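PDB 4D50: deoxyhypusine hydroxylase from Homo sapiens, which hydroxylates the deoxyhypusine residue of translation initiation factor eIF-5A at a diiron centre, completing the two-step formation of hypusine. Local coordinates for residues 129-133 with 176-181; 122-126 with 206-210; 199-203 with 214-218. All coordinates share one frame. Residues are numbered along the deposited sequence.

In the fold
Deoxyhypusine hydroxylase illustrates how two stacks of HEAT-like helical repeats can be joined around a metal centre. Following the chain from its N terminus, the first helix to take part is 121-140, at the end of the N-terminal repeats, and its successive turns serve two contacts. Residues 129-133 meet the start of helix 177-190 in interaction 1, closing a loop of 42 residues. This loop is nested within the larger one that interaction 2 closes between 122-126 and 206-210, at the start of helix 208-221. Interaction 3, between 199-203 and 214-218, stays inside the C-terminal repeats; its segments alternate with those of interaction 2, so the two cross. Interactions 1 and 2 touch through Y181 and L209, beside the iron site.

Interaction 1. Residues 129-133 with 176-181; sequences LAVRR and PLFERY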
loop_
_atom_site.group_PDB
_atom_site.type_symbol
_atom_site.label_atom_id
_atom_site.label_comp_id
_atom_site.label_asym_id
_atom_site.label_seq_id
_atom_site.Cartn_x
_atom_site.Cartn_y
_atom_site.Cartn_z
ATOM N N LEU A 129 12.338 0.092 -7.904
ATOM C CA LEU A 129 12.000 -1.129 -7.177
ATOM C C LEU A 129 11.239 -2.085 -8.041
ATOM O O LEU A 129 11.516 -3.296 -8.011
ATOM C CB LEU A 129 11.200 -0.796 -5.894
ATOM C CG LEU A 129 11.999 -0.154 -4.803
ATOM C CD1 LEU A 129 11.074 0.366 -3.695
ATOM C CD2 LEU A 129 13.010 -1.081 -4.184
ATOM N N ALA A 130 10.338 -1.558 -8.874
ATOM C CA ALA A 130 9.447 -2.420 -9.627
ATOM C C ALA A 130 10.274 -3.088 -10.766
ATOM O O ALA A 130 10.007 -4.209 -11.084
ATOM C CB ALA A 130 8.234 -1.683 -10.059
ATOM N N VAL A 131 11.224 -2.360 -11.362
ATOM C CA VAL A 131 12.131 -2.927 -12.369
ATOM C C VAL A 131 12.967 -4.049 -11.744
ATOM O O VAL A 131 13.051 -5.105 -12.288
ATOM C CB VAL A 131 13.039 -1.857 -12.980
ATOM C CG1 VAL A 131 14.135 -2.532 -13.793
ATOM C CG2 VAL A 131 12.210 -0.894 -13.835
ATOM N N ARG A 132 13.440 -3.844 -10.520
ATOM C CA ARG A 132 14.175 -4.936 -9.876
ATOM C C ARG A 132 13.264 -6.158 -9.575
ATOM O O ARG A 132 13.700 -7.310 -9.638
ATOM C CB ARG A 132 14.784 -4.404 -8.551
ATOM C CG ARG A 132 15.977 -3.446 -8.653
ATOM C CD ARG A 132 17.229 -4.049 -9.246
ATOM N NE ARG A 132 17.660 -5.282 -8.597
ATOM C CZ ARG A 132 18.443 -5.363 -7.511
ATOM N NH1 ARG A 132 18.892 -4.292 -6.887
ATOM N NH2 ARG A 132 18.813 -6.587 -7.061
ATOM N N ARG A 133 12.023 -5.909 -9.145
ATOM C CA ARG A 133 11.062 -7.004 -8.907
ATOM C C ARG A 133 10.797 -7.754 -10.215
ATOM O O ARG A 133 10.863 -9.006 -10.273
ATOM C CB ARG A 133 9.748 -6.514 -8.277
ATOM C CG ARG A 133 8.731 -7.614 -8.092
ATOM C CD ARG A 133 7.423 -7.074 -7.479
ATOM N NE ARG A 133 6.252 -7.742 -8.091
ATOM C CZ ARG A 133 5.794 -8.962 -7.810
ATOM N NH1 ARG A 133 6.447 -9.767 -6.969
ATOM N NH2 ARG A 133 4.729 -9.422 -8.464
ATOM N N PRO A 176 21.506 -0.760 -1.817
ATOM C CA PRO A 176 20.389 -0.448 -2.696
ATOM C C PRO A 176 19.050 -0.630 -2.005
ATOM O O PRO A 176 18.863 -1.571 -1.191
ATOM C CB PRO A 176 20.529 -1.470 -3.828
ATOM C CG PRO A 176 21.901 -2.079 -3.718
ATOM C CD PRO A 176 22.437 -1.744 -2.397
ATOM N N LEU A 177 18.109 0.224 -2.380
ATOM C CA LEU A 177 16.796 0.237 -1.826
ATOM C C LEU A 177 16.120 -1.127 -1.901
ATOM O O LEU A 177 15.479 -1.575 -0.959
ATOM C CB LEU A 177 15.956 1.258 -2.515
ATOM C CG LEU A 177 14.747 1.617 -1.707
ATOM C CD1 LEU A 177 15.059 2.137 -0.316
ATOM C CD2 LEU A 177 14.002 2.643 -2.489
ATOM N N PHE A 178 16.331 -1.833 -3.021
ATOM C CA PHE A 178 15.685 -3.113 -3.180
ATOM C C PHE A 178 16.151 -4.083 -2.144
ATOM O O PHE A 178 15.331 -4.838 -1.598
ATOM C CB PHE A 178 15.962 -3.679 -4.577
ATOM C CG PHE A 178 15.178 -4.901 -4.914
ATOM C CD1 PHE A 178 13.838 -4.818 -5.186
ATOM C CD2 PHE A 178 15.820 -6.131 -5.050
ATOM C CE1 PHE A 178 13.130 -5.936 -5.558
ATOM C CE2 PHE A 178 15.136 -7.220 -5.483
ATOM C CZ PHE A 178 13.785 -7.127 -5.753
ATOM N N GLU A 179 17.445 -4.066 -1.854
ATOM C CA GLU A 179 17.991 -5.031 -0.895
ATOM C C GLU A 179 17.443 -4.704 0.523
ATOM O O GLU A 179 17.165 -5.618 1.331
ATOM C CB GLU A 179 19.505 -4.975 -0.944
ATOM C CG GLU A 179 20.196 -5.861 -1.961
ATOM C CD GLU A 179 19.946 -5.539 -3.440
ATOM O OE1 GLU A 179 19.369 -4.476 -3.779
ATOM O OE2 GLU A 179 20.353 -6.390 -4.279
ATOM N N ARG A 180 17.278 -3.411 0.790
ATOM C CA ARG A 180 16.767 -2.944 2.051
ATOM C C ARG A 180 15.324 -3.401 2.187
ATOM O O ARG A 180 14.911 -3.744 3.294
ATOM C CB ARG A 180 16.880 -1.417 2.201
ATOM C CG ARG A 180 18.291 -0.981 2.033
ATOM C CD ARG A 180 18.440 0.509 2.247
ATOM N NE ARG A 180 18.104 0.951 3.598
ATOM C CZ ARG A 180 17.972 2.245 3.941
ATOM N NH1 ARG A 180 18.207 3.234 3.045
ATOM N NH2 ARG A 180 17.680 2.613 5.174
ATOM N N TYR A 181 14.545 -3.277 1.126
ATOM C CA TYR A 181 13.162 -3.762 1.132
ATOM C C TYR A 181 13.097 -5.249 1.334
ATOM O O TYR A 181 12.193 -5.815 1.995
ATOM C CB TYR A 181 12.440 -3.381 -0.172
ATOM C CG TYR A 181 11.727 -2.057 -0.162
ATOM C CD1 TYR A 181 12.404 -0.882 0.145
ATOM C CD2 TYR A 181 10.449 -1.959 -0.608
ATOM C CE1 TYR A 181 11.765 0.334 0.176
ATOM C CE2 TYR A 181 9.800 -0.721 -0.585
ATOM C CZ TYR A 181 10.467 0.408 -0.199
ATOM O OH TYR A 181 9.835 1.669 -0.230
#
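R132 and E179 form a two-pronged salt bridge between the two HEAT-repeat halves of the protein, with NH1 of R132 3.1 Å from OE1 of E179 and NH2 of R132 3.2 Å from its OE2. The local axes of 129-133 and 177-181 cross at -72° and approach to 10.2 Å. R132, with chi1 to chi3 all m, folds over F178 and reaches E179; the arginine CB lies over the F178 ring face, 3.6 Å from the centroid in a CH-pi contact, while the guanidinium turns one face to CD2 of F178. Deeper in, L129 fits against the first turn of helix 177-190, its CD2 3.5 Å from CA of F178 and its CD1 3.9 Å from CD2 of L177. The packing passes from a partly exposed ion pair to a largely buried layer of L129, F178 and Y181, the last about 5 Å, side chain to side chain, from the iron ligand H212. L129 CD1 sits over the Y181 ring, 3.7 Å from its centroid.

Interaction 2. Residues 122-126 with 206-210; sequences EVAET and GSALF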
loop_
_atom_site.group_PDB
_atom_site.type_symbol
_atom_site.label_atom_id
_atom_site.label_comp_id
_atom_site.label_asym_id
_atom_site.label_seq_id
_atom_site.Cartn_x
_atom_site.Cartn_y
_atom_site.Cartn_z
ATOM N N GLU A 122 9.615 9.876 -4.954
ATOM C CA GLU A 122 8.776 8.689 -4.605
ATOM C C GLU A 122 8.506 7.840 -5.861
ATOM O O GLU A 122 8.451 6.572 -5.850
ATOM C CB GLU A 122 7.403 9.115 -4.097
ATOM C CG GLU A 122 7.427 9.768 -2.739
ATOM C CD GLU A 122 7.764 11.240 -2.735
ATOM O OE1 GLU A 122 7.924 11.879 -3.805
ATOM O OE2 GLU A 122 7.811 11.776 -1.604
ATOM N N VAL A 123 8.277 8.521 -6.963
ATOM C CA VAL A 123 7.911 7.797 -8.236
ATOM C C VAL A 123 9.141 7.082 -8.833
ATOM O O VAL A 123 9.061 5.996 -9.216
ATOM C CB VAL A 123 7.305 8.764 -9.287
ATOM C CG1 VAL A 123 7.040 8.091 -10.633
ATOM C CG2 VAL A 123 6.018 9.379 -8.747
ATOM N N ALA A 124 10.223 7.831 -9.010
ATOM C CA ALA A 124 11.522 7.310 -9.382
ATOM C C ALA A 124 11.919 6.103 -8.568
ATOM O O ALA A 124 12.200 5.053 -9.137
ATOM C CB ALA A 124 12.574 8.355 -9.239
ATOM N N GLU A 125 11.889 6.234 -7.231
ATOM C CA GLU A 125 12.199 5.106 -6.366
ATOM C C GLU A 125 11.273 3.907 -6.512
ATOM O O GLU A 125 11.768 2.773 -6.550
ATOM C CB GLU A 125 12.280 5.525 -4.893
ATOM C CG GLU A 125 13.455 6.433 -4.637
ATOM C CD GLU A 125 13.689 6.757 -3.153
ATOM O OE1 GLU A 125 12.716 6.718 -2.391
ATOM O OE2 GLU A 125 14.800 7.152 -2.778
ATOM N N THR A 126 9.985 4.176 -6.548
ATOM C CA THR A 126 8.980 3.105 -6.735
ATOM C C THR A 126 9.284 2.346 -8.051
ATOM O O THR A 126 9.257 1.109 -8.042
ATOM C CB THR A 126 7.588 3.705 -6.909
ATOM O OG1 THR A 126 7.233 4.308 -5.642
ATOM C CG2 THR A 126 6.589 2.686 -7.334
ATOM N N GLY A 206 16.164 6.477 5.788
ATOM C CA GLY A 206 15.767 6.425 4.374
ATOM C C GLY A 206 14.906 7.547 3.843
ATOM O O GLY A 206 14.694 8.556 4.466
ATOM N N SER A 207 14.415 7.324 2.647
ATOM C CA SER A 207 13.528 8.236 1.976
ATOM C C SER A 207 12.132 8.113 2.566
ATOM O O SER A 207 11.824 7.176 3.302
ATOM C CB SER A 207 13.483 7.846 0.489
ATOM O OG SER A 207 12.889 6.565 0.288
ATOM N N ALA A 208 11.255 9.034 2.145
ATOM C CA ALA A 208 9.852 8.969 2.522
ATOM C C ALA A 208 9.194 7.678 2.016
ATOM O O ALA A 208 8.464 7.032 2.752
ATOM C CB ALA A 208 9.107 10.196 1.973
ATOM N N LEU A 209 9.503 7.228 0.790
ATOM C CA LEU A 209 8.959 5.936 0.297
ATOM C C LEU A 209 9.310 4.809 1.250
ATOM O O LEU A 209 8.421 4.049 1.699
ATOM C CB LEU A 209 9.496 5.609 -1.091
ATOM C CG LEU A 209 8.660 4.590 -1.840
ATOM C CD1 LEU A 209 7.341 5.146 -2.298
ATOM C CD2 LEU A 209 9.427 4.028 -3.013
ATOM N N PHE A 210 10.607 4.706 1.591
ATOM C CA PHE A 210 11.088 3.710 2.548
ATOM C C PHE A 210 10.356 3.734 3.873
ATOM O O PHE A 210 9.875 2.664 4.337
ATOM C CB PHE A 210 12.592 3.929 2.800
ATOM C CG PHE A 210 13.221 3.004 3.849
ATOM C CD1 PHE A 210 13.213 3.357 5.202
ATOM C CD2 PHE A 210 13.830 1.821 3.499
ATOM C CE1 PHE A 210 13.839 2.590 6.141
ATOM C CE2 PHE A 210 14.361 0.966 4.492
ATOM C CZ PHE A 210 14.381 1.374 5.789
HETATM O O HOH W 1 10.907 8.717 -1.507
#
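This is a contact between the side of one helix and the capped N terminus of another, joining the two HEAT-repeat halves next to the diiron site: the first turns of helix 121-140 meet the start of helix 208-221. S207 is the N-cap of the latter, its OG accepting from F210 N at 3.2 Å. The same OG donates to OE1 of E125, 2.7 Å away, so one hydroxyl both caps its own helix and bonds to helix 121-140. A water bridges the two segments, donating to E125 OE1 (2.8 Å) and accepting from L209 N (3.1 Å). Between the backbones L209 fills the gap, its CD2 3.9 Å from E122 O. Both segments also lead to ligands of the same iron: T126 OG1 is hydrogen-bonded to ND1 of H94, and L209 O to ND1 of H212, consistent with a role in orienting these histidines. Within its helix T126 OG1 donates to E122 O at 2.6 Å, and L209 CD2 lies 3.4 Å from T126 OG1.

Interaction 3. Residues 199-203 with 214-218; sequences LAEGL and VGYVL
Residues 199-203 and 214-218 join HEAT-like repeats 3 and 4 through a buried contact with no hydrogen bond across it, made mainly by apolar side chains. Build 214-218 as regular alpha-helix. The other helix passes into a 3-10 turn that includes 202-203, with G202 N 2.7 Å from L199 O and L203 N 3.0 Å from A200 O. In register, the CA atoms of L199 and V214 are 6.4 Å apart. The CA-to-CB bonds of L199, V214, V217 and L218 point toward the other segment, that of L203 sideways. L199 (-83°/166°), L203 (-64°/165°) and L218 (-76°/168°) are m,t; V214 is t (173°) and V217 m (-57°). V214 CG1 then lies 3.1 Å from L199 O and 3.8 Å from L203 CD2. L199 CD2 is 3.8 Å from V217 CG2, and L199 CB 3.6 Å from L218 CD2. At G202 an ideal CB would be only 3.0 Å from V214 CG2. Helix 177-190 packs on L199, V214 and V217, helix 227-235 on A200 and L218, and helix 241-254 on L203.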
loop_
_atom_site.group_PDB
_atom_site.type_symbol
_atom_site.label_atom_id
_atom_site.label_comp_id
_atom_site.label_asym_id
_atom_site.label_seq_id
_atom_site.Cartn_x
_atom_site.Cartn_y
_atom_site.Cartn_z
ATOM N N LEU A 199 12.183 -3.011 12.736
ATOM C CA LEU A 199 11.398 -2.362 11.683
ATOM C C LEU A 199 11.185 -0.882 12.067
ATOM O O LEU A 199 11.419 0.036 11.260
ATOM C CB LEU A 199 10.098 -3.118 11.452
ATOM C CG LEU A 199 10.276 -4.320 10.526
ATOM C CD1 LEU A 199 9.052 -5.197 10.611
ATOM C CD2 LEU A 199 10.481 -3.979 9.039
ATOM N N ALA A 200 10.809 -0.664 13.332
ATOM C CA ALA A 200 10.344 0.666 13.765
ATOM C C ALA A 200 11.497 1.658 13.705
ATOM O O ALA A 200 11.233 2.829 13.508
ATOM C CB ALA A 200 9.704 0.652 15.121
ATOM N N GLU A 201 12.726 1.185 13.869
ATOM C CA GLU A 201 13.931 2.035 13.661
ATOM C C GLU A 201 13.953 2.573 12.271
ATOM O O GLU A 201 14.484 3.647 12.038
ATOM C CB GLU A 201 15.225 1.306 13.981
ATOM C CG GLU A 201 15.342 0.864 15.432
ATOM C CD GLU A 201 16.664 0.118 15.726
ATOM O OE1 GLU A 201 17.729 0.685 15.515
ATOM O OE2 GLU A 201 16.617 -1.010 16.201
ATOM N N GLY A 202 13.374 1.853 11.281
ATOM C CA GLY A 202 13.345 2.428 9.957
ATOM C C GLY A 202 12.472 3.658 9.781
ATOM O O GLY A 202 12.552 4.348 8.761
ATOM N N LEU A 203 11.653 3.990 10.773
ATOM C CA LEU A 203 10.872 5.193 10.708
ATOM C C LEU A 203 11.733 6.457 10.914
ATOM O O LEU A 203 11.244 7.547 10.723
ATOM C CB LEU A 203 9.724 5.211 11.727
ATOM C CG LEU A 203 8.698 4.134 11.465
ATOM C CD1 LEU A 203 7.810 3.935 12.665
ATOM C CD2 LEU A 203 7.966 4.475 10.234
ATOM N N VAL A 214 7.850 0.922 5.699
ATOM C CA VAL A 214 8.013 0.452 7.090
ATOM C C VAL A 214 6.701 0.501 7.837
ATOM O O VAL A 214 6.283 -0.478 8.505
ATOM C CB VAL A 214 9.109 1.280 7.792
ATOM C CG1 VAL A 214 9.199 0.958 9.294
ATOM C CG2 VAL A 214 10.462 0.937 7.173
ATOM N N GLY A 215 5.993 1.612 7.645
ATOM C CA GLY A 215 4.649 1.853 8.259
ATOM C C GLY A 215 3.677 0.737 7.807
ATOM O O GLY A 215 2.976 0.141 8.589
ATOM N N TYR A 216 3.627 0.480 6.503
ATOM C CA TYR A 216 2.743 -0.545 5.965
ATOM C C TYR A 216 3.059 -1.930 6.572
ATOM O O TYR A 216 2.158 -2.635 7.058
ATOM C CB TYR A 216 2.862 -0.533 4.419
ATOM C CG TYR A 216 2.210 -1.684 3.672
ATOM C CD1 TYR A 216 2.925 -2.868 3.374
ATOM C CD2 TYR A 216 0.879 -1.588 3.200
ATOM C CE1 TYR A 216 2.319 -3.939 2.665
ATOM C CE2 TYR A 216 0.306 -2.635 2.488
ATOM C CZ TYR A 216 1.017 -3.808 2.253
ATOM O OH TYR A 216 0.428 -4.842 1.480
ATOM N N VAL A 217 4.339 -2.325 6.580
ATOM C CA VAL A 217 4.674 -3.645 7.079
ATOM C C VAL A 217 4.450 -3.763 8.601
ATOM O O VAL A 217 3.997 -4.819 9.036
ATOM C CB VAL A 217 6.076 -4.123 6.778
ATOM C CG1 VAL A 217 6.377 -4.118 5.255
ATOM C CG2 VAL A 217 7.103 -3.293 7.401
ATOM N N LEU A 218 4.619 -2.675 9.332
ATOM C CA LEU A 218 4.270 -2.638 10.760
ATOM C C LEU A 218 2.753 -2.835 10.935
ATOM O O LEU A 218 2.320 -3.554 11.882
ATOM C CB LEU A 218 4.802 -1.364 11.443
ATOM C CG LEU A 218 6.299 -1.359 11.726
ATOM C CD1 LEU A 218 6.771 0.045 12.121
ATOM C CD2 LEU A 218 6.739 -2.468 12.638
#